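Local structure of alpha-galactosidase (Lactobacillus brevis, 3MI6) at residues 347-359 with 607-620. The protein probably hydrolyses terminal, non-reducing alpha-D-galactose residues from alpha-D-galactosides such as galactose oligosaccharides and galactomannans, as a member of glycosyl hydrolase family 36. Sequence-based numbering, arbitrary orientation.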
# COMPACT_ATOMS: atom_id res chain seq x y z
N ALA D 347 -20.47 -44.07 35.50
CA ALA D 347 -20.67 -43.39 36.77
C ALA D 347 -20.11 -41.97 36.78
O ALA D 347 -20.76 -41.05 37.27
CB ALA D 347 -20.05 -44.21 37.89
N LYS D 348 -18.90 -41.80 36.25
CA LYS D 348 -18.30 -40.48 36.18
C LYS D 348 -19.13 -39.57 35.30
O LYS D 348 -19.28 -38.39 35.60
CB LYS D 348 -16.87 -40.56 35.64
CG LYS D 348 -16.24 -39.20 35.29
CD LYS D 348 -16.08 -38.31 36.51
CE LYS D 348 -15.47 -36.97 36.13
NZ LYS D 348 -15.15 -36.10 37.31
N LEU D 349 -19.65 -40.11 34.21
CA LEU D 349 -20.41 -39.29 33.25
C LEU D 349 -21.78 -38.90 33.81
O LEU D 349 -22.35 -37.87 33.43
CB LEU D 349 -20.55 -40.00 31.90
CG LEU D 349 -19.36 -39.92 30.93
CD1 LEU D 349 -19.73 -40.58 29.63
CD2 LEU D 349 -18.89 -38.48 30.68
N MSE D 350 -22.30 -39.73 34.71
CA MSE D 350 -23.58 -39.45 35.32
C MSE D 350 -23.49 -38.20 36.21
O MSE D 350 -24.40 -37.38 36.24
CB MSE D 350 -24.07 -40.65 36.12
CG MSE D 350 -25.58 -40.69 36.22
SE MSE D 350 -26.36 -40.62 34.44
CE MSE D 350 -26.26 -42.53 34.02
N THR D 351 -22.38 -38.06 36.93
CA THR D 351 -22.17 -36.87 37.72
C THR D 351 -22.28 -35.64 36.81
O THR D 351 -22.86 -34.63 37.20
CB THR D 351 -20.81 -36.88 38.47
OG1 THR D 351 -19.72 -36.74 37.55
CG2 THR D 351 -20.64 -38.17 39.27
N ILE D 352 -21.75 -35.75 35.60
CA ILE D 352 -21.82 -34.65 34.64
C ILE D 352 -23.27 -34.40 34.25
O ILE D 352 -23.80 -33.31 34.45
CB ILE D 352 -20.96 -34.92 33.37
CG1 ILE D 352 -19.48 -34.99 33.74
CG2 ILE D 352 -21.18 -33.83 32.31
CD1 ILE D 352 -18.54 -34.94 32.54
N VAL D 353 -23.91 -35.43 33.72
CA VAL D 353 -25.29 -35.32 33.27
C VAL D 353 -26.20 -34.66 34.32
O VAL D 353 -27.09 -33.88 33.98
CB VAL D 353 -25.86 -36.70 32.83
CG1 VAL D 353 -27.37 -36.69 32.85
CG2 VAL D 353 -25.34 -37.08 31.46
N ASN D 354 -25.96 -34.98 35.59
CA ASN D 354 -26.78 -34.48 36.69
C ASN D 354 -26.55 -33.02 36.99
O ASN D 354 -27.50 -32.25 37.15
CB ASN D 354 -26.55 -35.30 37.96
CG ASN D 354 -27.47 -36.50 38.05
OD1 ASN D 354 -27.14 -37.49 38.70
ND2 ASN D 354 -28.63 -36.40 37.41
N GLN D 355 -25.28 -32.64 37.08
CA GLN D 355 -24.90 -31.25 37.22
C GLN D 355 -25.37 -30.46 36.00
O GLN D 355 -25.88 -29.35 36.13
CB GLN D 355 -23.39 -31.10 37.38
CG GLN D 355 -22.90 -29.66 37.43
CD GLN D 355 -23.33 -28.95 38.70
OE1 GLN D 355 -22.56 -28.82 39.64
NE2 GLN D 355 -24.57 -28.49 38.73
N ALA D 356 -25.19 -31.04 34.81
CA ALA D 356 -25.55 -30.37 33.57
C ALA D 356 -26.99 -29.89 33.62
O ALA D 356 -27.29 -28.76 33.24
CB ALA D 356 -25.35 -31.28 32.41
N LYS D 357 -27.86 -30.76 34.11
CA LYS D 357 -29.29 -30.49 34.20
C LYS D 357 -29.60 -29.29 35.11
O LYS D 357 -30.40 -28.43 34.75
CB LYS D 357 -30.01 -31.75 34.68
CG LYS D 357 -31.39 -31.55 35.30
CD LYS D 357 -32.51 -31.53 34.27
CE LYS D 357 -33.87 -31.77 34.95
NZ LYS D 357 -35.05 -31.52 34.05
N ARG D 358 -28.97 -29.24 36.28
CA ARG D 358 -29.24 -28.16 37.23
C ARG D 358 -28.84 -26.82 36.66
O ARG D 358 -29.26 -25.78 37.15
CB ARG D 358 -28.53 -28.41 38.57
CG ARG D 358 -29.03 -29.64 39.32
CD ARG D 358 -28.14 -29.98 40.52
NE ARG D 358 -28.02 -31.43 40.70
CZ ARG D 358 -26.90 -32.05 41.05
NH1 ARG D 358 -25.79 -31.35 41.27
NH2 ARG D 358 -26.88 -33.38 41.19
N LEU D 359 -28.02 -26.85 35.62
CA LEU D 359 -27.52 -25.64 34.97
C LEU D 359 -28.44 -25.20 33.84
O LEU D 359 -28.32 -24.08 33.33
CB LEU D 359 -26.13 -25.89 34.42
CG LEU D 359 -25.02 -25.86 35.46
CD1 LEU D 359 -23.67 -25.89 34.78
CD2 LEU D 359 -25.19 -24.61 36.30
N ASP D 607 -15.35 -29.87 32.34
CA ASP D 607 -15.76 -30.68 33.47
C ASP D 607 -16.43 -29.80 34.51
O ASP D 607 -15.76 -29.30 35.42
CB ASP D 607 -14.55 -31.38 34.08
CG ASP D 607 -14.95 -32.46 35.04
OD1 ASP D 607 -16.17 -32.56 35.32
OD2 ASP D 607 -14.07 -33.21 35.50
N ILE D 608 -17.73 -29.61 34.38
CA ILE D 608 -18.47 -28.73 35.28
C ILE D 608 -18.61 -29.32 36.69
O ILE D 608 -18.97 -28.60 37.63
CB ILE D 608 -19.86 -28.38 34.73
CG1 ILE D 608 -20.64 -29.64 34.38
CG2 ILE D 608 -19.74 -27.52 33.50
CD1 ILE D 608 -21.97 -29.35 33.77
N THR D 609 -18.32 -30.61 36.85
CA THR D 609 -18.23 -31.22 38.17
C THR D 609 -17.05 -30.66 38.98
O THR D 609 -17.03 -30.76 40.20
CB THR D 609 -18.16 -32.78 38.11
OG1 THR D 609 -16.79 -33.21 38.00
CG2 THR D 609 -18.97 -33.33 36.95
N LYS D 610 -16.08 -30.07 38.28
CA LYS D 610 -14.87 -29.49 38.89
C LYS D 610 -14.92 -27.96 39.00
O LYS D 610 -13.88 -27.30 38.91
CB LYS D 610 -13.62 -29.87 38.08
CG LYS D 610 -13.11 -31.28 38.28
CD LYS D 610 -11.69 -31.43 37.72
CE LYS D 610 -11.22 -32.90 37.66
NZ LYS D 610 -11.27 -33.61 38.98
N MSE D 611 -16.10 -27.40 39.19
CA MSE D 611 -16.26 -25.95 39.22
C MSE D 611 -16.76 -25.45 40.55
O MSE D 611 -17.59 -26.09 41.21
CB MSE D 611 -17.25 -25.52 38.14
CG MSE D 611 -16.67 -25.36 36.75
SE MSE D 611 -18.03 -24.71 35.50
CE MSE D 611 -16.90 -23.58 34.37
N ALA D 612 -16.27 -24.28 40.94
CA ALA D 612 -16.71 -23.62 42.17
C ALA D 612 -18.15 -23.13 42.04
O ALA D 612 -18.61 -22.86 40.93
CB ALA D 612 -15.79 -22.44 42.50
N PRO D 613 -18.87 -23.03 43.17
CA PRO D 613 -20.22 -22.46 43.18
C PRO D 613 -20.42 -21.18 42.34
O PRO D 613 -21.30 -21.16 41.49
CB PRO D 613 -20.46 -22.21 44.67
CG PRO D 613 -19.75 -23.37 45.31
CD PRO D 613 -18.50 -23.60 44.48
N THR D 614 -19.61 -20.15 42.56
CA THR D 614 -19.78 -18.93 41.78
C THR D 614 -19.64 -19.14 40.28
O THR D 614 -20.30 -18.46 39.50
CB THR D 614 -18.83 -17.82 42.23
OG1 THR D 614 -17.47 -18.27 42.10
CG2 THR D 614 -19.10 -17.46 43.68
N GLU D 615 -18.76 -20.06 39.88
CA GLU D 615 -18.55 -20.37 38.45
C GLU D 615 -19.79 -21.03 37.87
O GLU D 615 -20.28 -20.64 36.81
CB GLU D 615 -17.37 -21.31 38.25
CG GLU D 615 -15.97 -20.75 38.47
CD GLU D 615 -14.91 -21.85 38.41
OE1 GLU D 615 -14.19 -21.92 37.38
OE2 GLU D 615 -14.81 -22.66 39.36
N LEU D 616 -20.27 -22.06 38.56
CA LEU D 616 -21.53 -22.72 38.21
C LEU D 616 -22.67 -21.71 37.99
O LEU D 616 -23.38 -21.79 37.00
CB LEU D 616 -21.92 -23.74 39.29
CG LEU D 616 -21.85 -25.24 38.96
CD1 LEU D 616 -20.88 -25.54 37.83
CD2 LEU D 616 -21.51 -26.06 40.21
N ASP D 617 -22.82 -20.76 38.91
CA ASP D 617 -23.88 -19.77 38.78
C ASP D 617 -23.71 -18.90 37.54
O ASP D 617 -24.70 -18.50 36.90
CB ASP D 617 -23.96 -18.88 40.02
CG ASP D 617 -25.02 -17.80 39.88
OD1 ASP D 617 -26.23 -18.14 39.91
OD2 ASP D 617 -24.64 -16.61 39.74
N GLN D 618 -22.46 -18.60 37.21
CA GLN D 618 -22.16 -17.81 36.02
C GLN D 618 -22.64 -18.55 34.78
O GLN D 618 -23.29 -17.99 33.90
CB GLN D 618 -20.66 -17.56 35.95
CG GLN D 618 -20.23 -16.48 34.98
CD GLN D 618 -18.81 -16.02 35.22
OE1 GLN D 618 -18.26 -15.24 34.44
NE2 GLN D 618 -18.18 -16.51 36.30
N VAL D 619 -22.34 -19.84 34.74
CA VAL D 619 -22.74 -20.67 33.63
C VAL D 619 -24.26 -20.78 33.52
O VAL D 619 -24.81 -20.58 32.45
CB VAL D 619 -22.13 -22.06 33.73
CG1 VAL D 619 -22.69 -22.95 32.66
CG2 VAL D 619 -20.63 -21.95 33.60
N LYS D 620 -24.91 -21.08 34.63
CA LYS D 620 -26.37 -21.14 34.67
C LYS D 620 -26.97 -19.89 34.05
O LYS D 620 -28.00 -19.94 33.39
CB LYS D 620 -26.85 -21.28 36.12
CG LYS D 620 -28.33 -21.60 36.33
CD LYS D 620 -28.54 -22.02 37.79
CE LYS D 620 -29.84 -22.80 38.02
NZ LYS D 620 -31.02 -21.90 38.22
O HOH W 1 -30.19 -21.86 32.75
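Leu359 reaches Ile608 with one branch, tip to tip, CD1 of Leu359 lying 4.0 Å from CD1 of Ile608. The same CD1 of Leu359 also meets CG1 of Val619, while CD2 meets the carbonyl O of Leu616 and CB of Lys620 on helix 613-628. Gln355 is the chain to follow outward. From CB, CG swings anti to the backbone N (chi1 176°) and lies 3.8 Å from Ile608 CD1; a bend at chi2 then carries the amide to Leu616, where Gln355 CD is 3.7 Å from Leu616 CD2; OE1 lies against the same methyl and NE2 stands a little farther from it. With an alanine here, Ile608 and Leu616 would probably lose cover on this side, opening a gap between helix 346-358 and Leu616. In the TIM (beta/alpha)8 barrel of the catalytic domain, this joins helix 346-358, which lies between the first two strands, 333-335 and 363-366, to the chain leaving the last strand, 601-604; Ile352, Ala356 and Ile608 all touch Ile334. Farther along, Lys348 NZ forms a salt bridge with Asp607 OD2 (3.6 Å) and a weak hydrogen bond to Thr609 OG1, which itself donates to Asp607 OD1 at 2.8 Å. At the other end, one water donates to both Leu359 O and Lys620 O.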